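Local coordinates for protein MAR1 Ribonuclease (Caenorhabditis elegans, PDB 2B34) that probably acts as a hydrolase of the isochorismatase family and is named a ribonuclease, although its natural substrate is not established, at residues F18-Q23 with V113-T118; N14-V19 with K99-V104; V131-V136 with T191-L196. All blocks are in the same frame, centred on the assembly; numbering follows the deposited sequence.

Interaction 1: F18-Q23 with V113-T118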
# COMPACT_ATOMS: atom_id res chain seq x y z
N PHE A 18 -17.34 -13.30 -12.84
CA PHE A 18 -16.40 -14.19 -13.50
C PHE A 18 -15.82 -15.17 -12.47
O PHE A 18 -15.22 -14.75 -11.48
CB PHE A 18 -15.30 -13.39 -14.20
CG PHE A 18 -15.64 -12.96 -15.62
CD1 PHE A 18 -16.93 -12.56 -15.96
CD2 PHE A 18 -14.65 -12.95 -16.60
CE1 PHE A 18 -17.23 -12.16 -17.27
CE2 PHE A 18 -14.94 -12.56 -17.91
CZ PHE A 18 -16.24 -12.17 -18.25
N VAL A 19 -16.03 -16.46 -12.72
CA VAL A 19 -15.49 -17.52 -11.87
C VAL A 19 -14.36 -18.21 -12.63
O VAL A 19 -14.62 -18.95 -13.59
CB VAL A 19 -16.58 -18.58 -11.50
CG1 VAL A 19 -16.01 -19.67 -10.59
CG2 VAL A 19 -17.80 -17.91 -10.87
N CYS A 20 -13.11 -17.97 -12.24
CA CYS A 20 -12.02 -18.55 -13.03
C CYS A 20 -11.30 -19.74 -12.42
O CYS A 20 -10.70 -19.66 -11.33
CB CYS A 20 -11.08 -17.49 -13.66
SG CYS A 20 -9.37 -17.34 -13.13
N ASP A 21 -11.43 -20.85 -13.13
CA ASP A 21 -10.56 -22.01 -12.97
C ASP A 21 -10.58 -22.64 -11.57
O ASP A 21 -9.58 -23.23 -11.14
CB ASP A 21 -9.14 -21.65 -13.44
CG ASP A 21 -9.10 -21.17 -14.89
OD1 ASP A 21 -10.14 -21.23 -15.58
OD2 ASP A 21 -8.03 -20.73 -15.36
N LEU A 22 -11.71 -22.55 -10.89
CA LEU A 22 -11.87 -23.19 -9.59
C LEU A 22 -12.21 -24.67 -9.75
O LEU A 22 -13.35 -25.09 -9.55
CB LEU A 22 -12.91 -22.44 -8.73
CG LEU A 22 -12.39 -21.17 -8.06
CD1 LEU A 22 -13.53 -20.35 -7.47
CD2 LEU A 22 -11.35 -21.49 -6.99
N GLN A 23 -11.20 -25.44 -10.12
CA GLN A 23 -11.37 -26.83 -10.51
C GLN A 23 -10.81 -27.82 -9.52
O GLN A 23 -9.98 -27.49 -8.67
CB GLN A 23 -10.75 -27.08 -11.89
CG GLN A 23 -11.37 -26.25 -13.00
CD GLN A 23 -10.39 -25.98 -14.10
OE1 GLN A 23 -10.05 -26.86 -14.89
NE2 GLN A 23 -9.91 -24.75 -14.16
N VAL A 113 -1.84 -15.48 -11.82
CA VAL A 113 -1.83 -15.99 -13.20
C VAL A 113 -3.17 -15.71 -13.91
O VAL A 113 -3.32 -14.64 -14.49
CB VAL A 113 -1.38 -17.48 -13.28
CG1 VAL A 113 -1.11 -17.88 -14.72
CG2 VAL A 113 -0.12 -17.71 -12.45
N CYS A 114 -4.15 -16.63 -13.85
CA CYS A 114 -5.48 -16.42 -14.48
C CYS A 114 -6.12 -15.13 -14.03
O CYS A 114 -6.56 -14.34 -14.86
CB CYS A 114 -6.47 -17.57 -14.21
SG CYS A 114 -8.23 -17.27 -14.80
N VAL A 115 -6.18 -14.92 -12.72
CA VAL A 115 -6.91 -13.80 -12.14
C VAL A 115 -6.23 -12.49 -12.51
O VAL A 115 -6.90 -11.53 -12.90
CB VAL A 115 -7.08 -13.93 -10.60
CG1 VAL A 115 -7.87 -12.76 -10.03
CG2 VAL A 115 -7.77 -15.25 -10.24
N LEU A 116 -4.90 -12.46 -12.41
CA LEU A 116 -4.12 -11.28 -12.78
C LEU A 116 -4.20 -10.99 -14.28
O LEU A 116 -4.47 -9.85 -14.67
CB LEU A 116 -2.65 -11.42 -12.35
CG LEU A 116 -1.71 -10.24 -12.64
CD1 LEU A 116 -2.23 -8.95 -12.00
CD2 LEU A 116 -0.29 -10.55 -12.17
N GLN A 117 -3.98 -12.00 -15.11
CA GLN A 117 -4.05 -11.84 -16.57
C GLN A 117 -5.45 -11.46 -17.03
O GLN A 117 -5.60 -10.61 -17.91
CB GLN A 117 -3.57 -13.11 -17.30
CG GLN A 117 -2.08 -13.46 -17.11
CD GLN A 117 -1.14 -12.31 -17.44
OE1 GLN A 117 -1.35 -11.56 -18.40
NE2 GLN A 117 -0.08 -12.18 -16.65
N THR A 118 -6.47 -12.08 -16.44
CA THR A 118 -7.86 -11.70 -16.71
C THR A 118 -8.08 -10.24 -16.34
O THR A 118 -8.62 -9.47 -17.14
CB THR A 118 -8.87 -12.61 -15.97
OG1 THR A 118 -8.69 -13.97 -16.40
CG2 THR A 118 -10.31 -12.20 -16.25

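Interaction 2: N14-V19 with K99-V104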
# COMPACT_ATOMS: atom_id res chain seq x y z
N ASN A 14 -25.28 -3.63 -14.20
CA ASN A 14 -24.06 -3.25 -14.92
C ASN A 14 -22.86 -4.19 -14.69
O ASN A 14 -21.73 -3.88 -15.08
CB ASN A 14 -23.68 -1.79 -14.62
CG ASN A 14 -23.18 -1.59 -13.19
OD1 ASN A 14 -23.00 -2.54 -12.43
ND2 ASN A 14 -22.93 -0.33 -12.83
N SER A 15 -23.12 -5.34 -14.06
CA SER A 15 -22.07 -6.23 -13.56
C SER A 15 -22.16 -7.66 -14.08
O SER A 15 -23.23 -8.15 -14.43
CB SER A 15 -22.07 -6.24 -12.03
OG SER A 15 -21.79 -4.95 -11.50
N ALA A 16 -21.01 -8.33 -14.10
CA ALA A 16 -20.94 -9.77 -14.37
C ALA A 16 -20.02 -10.44 -13.36
O ALA A 16 -19.04 -9.84 -12.91
CB ALA A 16 -20.45 -10.04 -15.80
N LEU A 17 -20.36 -11.68 -13.00
CA LEU A 17 -19.50 -12.47 -12.14
C LEU A 17 -18.65 -13.43 -12.97
O LEU A 17 -19.18 -14.25 -13.72
CB LEU A 17 -20.31 -13.24 -11.10
CG LEU A 17 -19.55 -14.22 -10.19
CD1 LEU A 17 -18.54 -13.53 -9.25
CD2 LEU A 17 -20.53 -15.06 -9.40
N PHE A 18 -17.34 -13.30 -12.84
CA PHE A 18 -16.40 -14.19 -13.50
C PHE A 18 -15.82 -15.17 -12.47
O PHE A 18 -15.22 -14.75 -11.48
CB PHE A 18 -15.30 -13.39 -14.20
CG PHE A 18 -15.64 -12.96 -15.62
CD1 PHE A 18 -16.93 -12.56 -15.96
CD2 PHE A 18 -14.65 -12.95 -16.60
CE1 PHE A 18 -17.23 -12.16 -17.27
CE2 PHE A 18 -14.94 -12.56 -17.91
CZ PHE A 18 -16.24 -12.17 -18.25
N VAL A 19 -16.03 -16.46 -12.72
CA VAL A 19 -15.49 -17.52 -11.87
C VAL A 19 -14.36 -18.21 -12.63
O VAL A 19 -14.62 -18.95 -13.59
CB VAL A 19 -16.58 -18.58 -11.50
CG1 VAL A 19 -16.01 -19.67 -10.59
CG2 VAL A 19 -17.80 -17.91 -10.87
N LYS A 99 -19.41 -6.72 -23.46
CA LYS A 99 -19.94 -5.54 -24.12
C LYS A 99 -21.24 -5.05 -23.48
O LYS A 99 -21.67 -3.91 -23.71
CB LYS A 99 -20.12 -5.79 -25.63
CG LYS A 99 -18.83 -5.60 -26.42
CD LYS A 99 -18.99 -5.95 -27.91
CE LYS A 99 -18.62 -7.41 -28.19
NZ LYS A 99 -18.48 -7.68 -29.65
N LYS A 100 -21.87 -5.89 -22.67
CA LYS A 100 -23.12 -5.55 -21.99
C LYS A 100 -22.90 -4.99 -20.58
O LYS A 100 -23.84 -4.44 -19.99
CB LYS A 100 -24.04 -6.77 -21.92
CG LYS A 100 -24.85 -7.03 -23.18
CD LYS A 100 -25.89 -8.12 -22.94
CE LYS A 100 -26.91 -7.71 -21.86
NZ LYS A 100 -27.85 -8.81 -21.52
N VAL A 101 -21.69 -5.14 -20.04
CA VAL A 101 -21.41 -4.71 -18.67
C VAL A 101 -20.28 -3.67 -18.57
O VAL A 101 -19.51 -3.49 -19.50
CB VAL A 101 -21.11 -5.92 -17.72
CG1 VAL A 101 -22.33 -6.81 -17.59
CG2 VAL A 101 -19.89 -6.71 -18.19
N GLN A 102 -20.23 -2.99 -17.42
CA GLN A 102 -19.17 -2.02 -17.13
C GLN A 102 -18.28 -2.52 -15.99
O GLN A 102 -17.18 -2.01 -15.79
CB GLN A 102 -19.77 -0.65 -16.79
CG GLN A 102 -20.50 0.01 -17.97
CD GLN A 102 -21.41 1.16 -17.56
OE1 GLN A 102 -22.06 1.14 -16.51
NE2 GLN A 102 -21.48 2.18 -18.42
N ASN A 103 -18.78 -3.51 -15.25
CA ASN A 103 -18.10 -4.05 -14.08
C ASN A 103 -17.98 -5.58 -14.10
O ASN A 103 -18.94 -6.29 -14.43
CB ASN A 103 -18.83 -3.61 -12.81
CG ASN A 103 -18.92 -2.10 -12.69
OD1 ASN A 103 -17.93 -1.43 -12.39
ND2 ASN A 103 -20.11 -1.56 -12.91
N VAL A 104 -16.80 -6.09 -13.75
CA VAL A 104 -16.61 -7.52 -13.55
C VAL A 104 -16.18 -7.81 -12.12
O VAL A 104 -15.21 -7.25 -11.62
CB VAL A 104 -15.61 -8.15 -14.57
CG1 VAL A 104 -15.30 -9.60 -14.20
CG2 VAL A 104 -16.17 -8.09 -15.98

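Interaction 3: V131-V136 with T191-L196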
# COMPACT_ATOMS: atom_id res chain seq x y z
N VAL A 131 -11.98 -7.32 -7.57
CA VAL A 131 -11.31 -8.54 -7.15
C VAL A 131 -11.73 -8.89 -5.73
O VAL A 131 -11.45 -8.14 -4.79
CB VAL A 131 -9.76 -8.42 -7.25
CG1 VAL A 131 -9.08 -9.70 -6.81
CG2 VAL A 131 -9.33 -8.05 -8.67
N VAL A 132 -12.40 -10.02 -5.58
CA VAL A 132 -12.88 -10.48 -4.28
C VAL A 132 -11.75 -11.24 -3.59
O VAL A 132 -11.55 -12.44 -3.84
CB VAL A 132 -14.13 -11.38 -4.41
CG1 VAL A 132 -14.74 -11.63 -3.04
CG2 VAL A 132 -15.14 -10.74 -5.34
N VAL A 133 -11.01 -10.54 -2.73
CA VAL A 133 -9.77 -11.06 -2.16
C VAL A 133 -9.94 -12.30 -1.27
O VAL A 133 -9.04 -13.14 -1.18
CB VAL A 133 -8.97 -9.95 -1.40
CG1 VAL A 133 -8.55 -8.83 -2.35
CG2 VAL A 133 -9.76 -9.40 -0.21
N ASP A 134 -11.10 -12.43 -0.63
CA ASP A 134 -11.38 -13.60 0.20
C ASP A 134 -11.94 -14.79 -0.61
O ASP A 134 -12.34 -15.82 -0.03
CB ASP A 134 -12.26 -13.25 1.41
CG ASP A 134 -13.53 -12.47 1.05
OD1 ASP A 134 -13.66 -11.96 -0.08
OD2 ASP A 134 -14.41 -12.37 1.93
N ALA A 135 -11.93 -14.65 -1.93
CA ALA A 135 -12.37 -15.71 -2.84
C ALA A 135 -11.31 -15.91 -3.94
O ALA A 135 -11.57 -16.59 -4.94
CB ALA A 135 -13.72 -15.36 -3.44
N VAL A 136 -10.14 -15.32 -3.73
CA VAL A 136 -9.01 -15.39 -4.67
C VAL A 136 -7.74 -15.82 -3.93
O VAL A 136 -7.41 -15.27 -2.88
CB VAL A 136 -8.80 -14.04 -5.41
CG1 VAL A 136 -7.49 -14.01 -6.19
CG2 VAL A 136 -9.97 -13.74 -6.35
N THR A 191 -8.89 -15.83 5.53
CA THR A 191 -7.81 -16.34 4.69
C THR A 191 -6.47 -15.63 4.95
O THR A 191 -5.64 -15.48 4.05
CB THR A 191 -8.17 -16.31 3.19
OG1 THR A 191 -8.40 -14.96 2.77
CG2 THR A 191 -9.42 -17.13 2.92
N GLY A 192 -6.26 -15.22 6.20
CA GLY A 192 -4.99 -14.66 6.67
C GLY A 192 -4.51 -13.37 6.03
O GLY A 192 -3.31 -13.09 6.02
N LEU A 193 -5.46 -12.58 5.52
CA LEU A 193 -5.13 -11.36 4.77
C LEU A 193 -4.76 -10.16 5.65
O LEU A 193 -4.15 -9.21 5.17
CB LEU A 193 -6.28 -11.00 3.83
CG LEU A 193 -6.50 -11.93 2.64
CD1 LEU A 193 -7.88 -11.70 2.03
CD2 LEU A 193 -5.39 -11.78 1.59
N VAL A 194 -5.15 -10.20 6.92
CA VAL A 194 -4.92 -9.08 7.83
C VAL A 194 -3.68 -9.33 8.69
O VAL A 194 -3.59 -10.37 9.34
CB VAL A 194 -6.16 -8.82 8.73
CG1 VAL A 194 -5.99 -7.52 9.52
CG2 VAL A 194 -7.41 -8.76 7.89
N PRO A 195 -2.72 -8.38 8.67
CA PRO A 195 -1.51 -8.50 9.48
C PRO A 195 -1.79 -8.59 10.98
O PRO A 195 -2.56 -7.78 11.52
CB PRO A 195 -0.73 -7.22 9.15
CG PRO A 195 -1.25 -6.81 7.80
CD PRO A 195 -2.70 -7.16 7.85
N LEU A 196 -1.19 -9.58 11.64
CA LEU A 196 -1.21 -9.70 13.09
C LEU A 196 -0.64 -8.43 13.72
O LEU A 196 0.38 -7.91 13.27
CB LEU A 196 -0.38 -10.91 13.55
CG LEU A 196 -0.28 -11.15 15.06
CD1 LEU A 196 -1.33 -12.15 15.51
CD2 LEU A 196 1.11 -11.62 15.43

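Interaction 1: F18-Q23 with V113-T118
Cys20 overlaps Cys114 and the CG2 methyl of Val115. Cys20 SG is bonded covalently to Cys114 SG at 2.0 Å. This disulfide ties the C-terminal end of a strand to the first turn of a helix. The torsion about the S-S bond is -166°, far from the usual values near 90° in either sense. The bridge is therefore probably strained or imperfectly modelled, and its fine geometry is doubtful. On the helix side, Cys114 SG is anti to the backbone N, which aims it at the strand. Val115 adds one methyl, its CG2 lying 3.9 Å from Cys20 SG.

Asp21 approaches the bridge with its carboxylate. Its OD2 lies 3.5 Å from Cys114 SG, a contact without a hydrogen bond. The same OD2 forms a salt bridge with Lys84, and OD1 is bonded to Thr57. Asp21, Lys84 and Cys114 placed together in this way are consistent with the active site of cysteine hydrolases in the isochorismatase family. In this entry Cys114 is tied up with Cys20.

Further along the helix, Cys114 O is gripped twice by Thr118. Thr118 N is 2.8 Å from Cys114 O. Thr118 OG1 donates to Cys114 O at 2.7 Å. The two donors arrive from opposite faces of the carbonyl plane. OG1 also bonds to Met89 N, and its two bonds together would hold the rotation of the side chain. Thr118 CG2 comes 4.4 Å from Phe18 CD2, loosely and obliquely to the ring.

The axes of strand 18-20 and helix 114-118 pass 9.9 Å apart, and their directions differ by 139°. Strand 15-20 lies between strands 54-59 and 103-109 in the parallel sheet. Helix 114-124 directly follows strand 103-109 in the chain and packs on the sheet, Val115 resting on Leu106.

Interaction 2: N14-V19 with K99-V104
This is a parallel strand pairing at the start of two neighbouring strands, 15-20 and 103-109, within the six-stranded parallel sheet. Ser15 pairs with Asn103, and Ala16 pairs with Val104. Asn14 O accepts two successive backbone N-H groups. Gln102 N lies 2.9 Å from Asn14 O, tilted from the carbonyl plane, while Asn103 N lies 3.0 Å from it, nearly along the C=O axis. The return bond runs from Ala16 N to Asn103 O at 2.9 Å. Asn103 O also receives a CA-H contact from Ser15.

The side chains divide between the two faces. On the face of Ser15 and Asn103, OG of Ser15 rests 3.5 Å from Asn103 CB. The amides of Asn14 and Asn103 lie close, with their planes 59° apart. Asn14 is held from its own chain: OD1 is bonded to Asn11 N, and ND2 to Arg9 O. An alanine in place of Asn14 would probably leave Asn11 N and Arg9 O without these partners and open a gap beside the Asn103 amide.

The other face, that of Ala16 and Val104, is apolar. Phe18 CG stands anti to the carbonyl carbon, chi1 -88°, and from there it meets Val104 CG1 at 3.7 Å. Val104 CG1 sits over one face of the Phe18 ring, 4.1 Å from the centroid and 29° off the ring normal, in a CH-pi contact. Val101 touches Ala16, with CG2 at 4.1 Å from Ala16 CB.

The Asn103 amide and the Ser15 hydroxyl lie on one face, with the Asn14 amide next to them. The register is fixed by backbone bonds, which do not depend on side-chain identity. The apolar face, by contrast, is held by packing alone.

Interaction 3: V131-V136 with T191-L196
Val133 O and Thr191 OG1, one from each segment, are both gripped by the guanidinium of Arg144, whose NH2 donates to both. Val133 O and Thr191 OG1 lie 4.4 Å apart, and the guanidinium joins them where no direct hydrogen bond does. NE of the same arginine binds Val136 O, so one side chain holds two carbonyls of 131-136 and a hydroxyl of 191-196.

The direct contact is mostly apolar. Leu193 brings the methyl CD1 against Val133. Leu193 CD1 is 3.7 Å from Val133 CG2 and also 3.7 Å from Val133 O. It therefore touches the side chain and the backbone of one residue. The two side chains cross obliquely. Val133 CG2 lies between the backbone N and the carbonyl carbon, and from there it meets the leucine.

Thr191 adds a looser touch. Its OG1 is 4.2 Å from Asp134 CA, and chi1 of 62° sets OG1 between the backbone N and the carbonyl carbon. The carboxylate of Asp134 leads away from this contact, and its OD2 is bonded to Ser161 OG.

The backbone of 131-136 is bent here. A type I beta turn runs from Val132 to Ala135, closed by Ala135 N to Val132 O at 2.9 Å. The turn brings Val133 and Asp134 next to 191-196.

The contact joins a break in strand 128-137 to the loop after helix 177-183, near the C-terminus. Helix 141-154 flanks it, with Phe148 against both Val136 and Leu193. Helix 33-49 touches Thr191 through Glu35 and Ile36, and Phe146 of the third subunit packs on Val133 and Leu193.

All three contacts reach the same parallel sheet. Interactions 1 and 2 both start from strand 15-20, and their centres are 14 Å apart. They share Phe18, whose ring meets Val104 in one and Thr118 in the other. Interaction 1 lies at the end of this strand, at Asp21, Lys84 and Cys114, probably the active site as in relatives. Interaction 2 lies at its start. Interaction 3 is about 16 Å from interaction 1 between centres, and the two touch through Val115 CG1 and Val136 CG1 at 4.1 Å. Interactions 2 and 3 are about 22 Å apart between centres and do not touch. Interactions 1 and 3 both meet the second subunit.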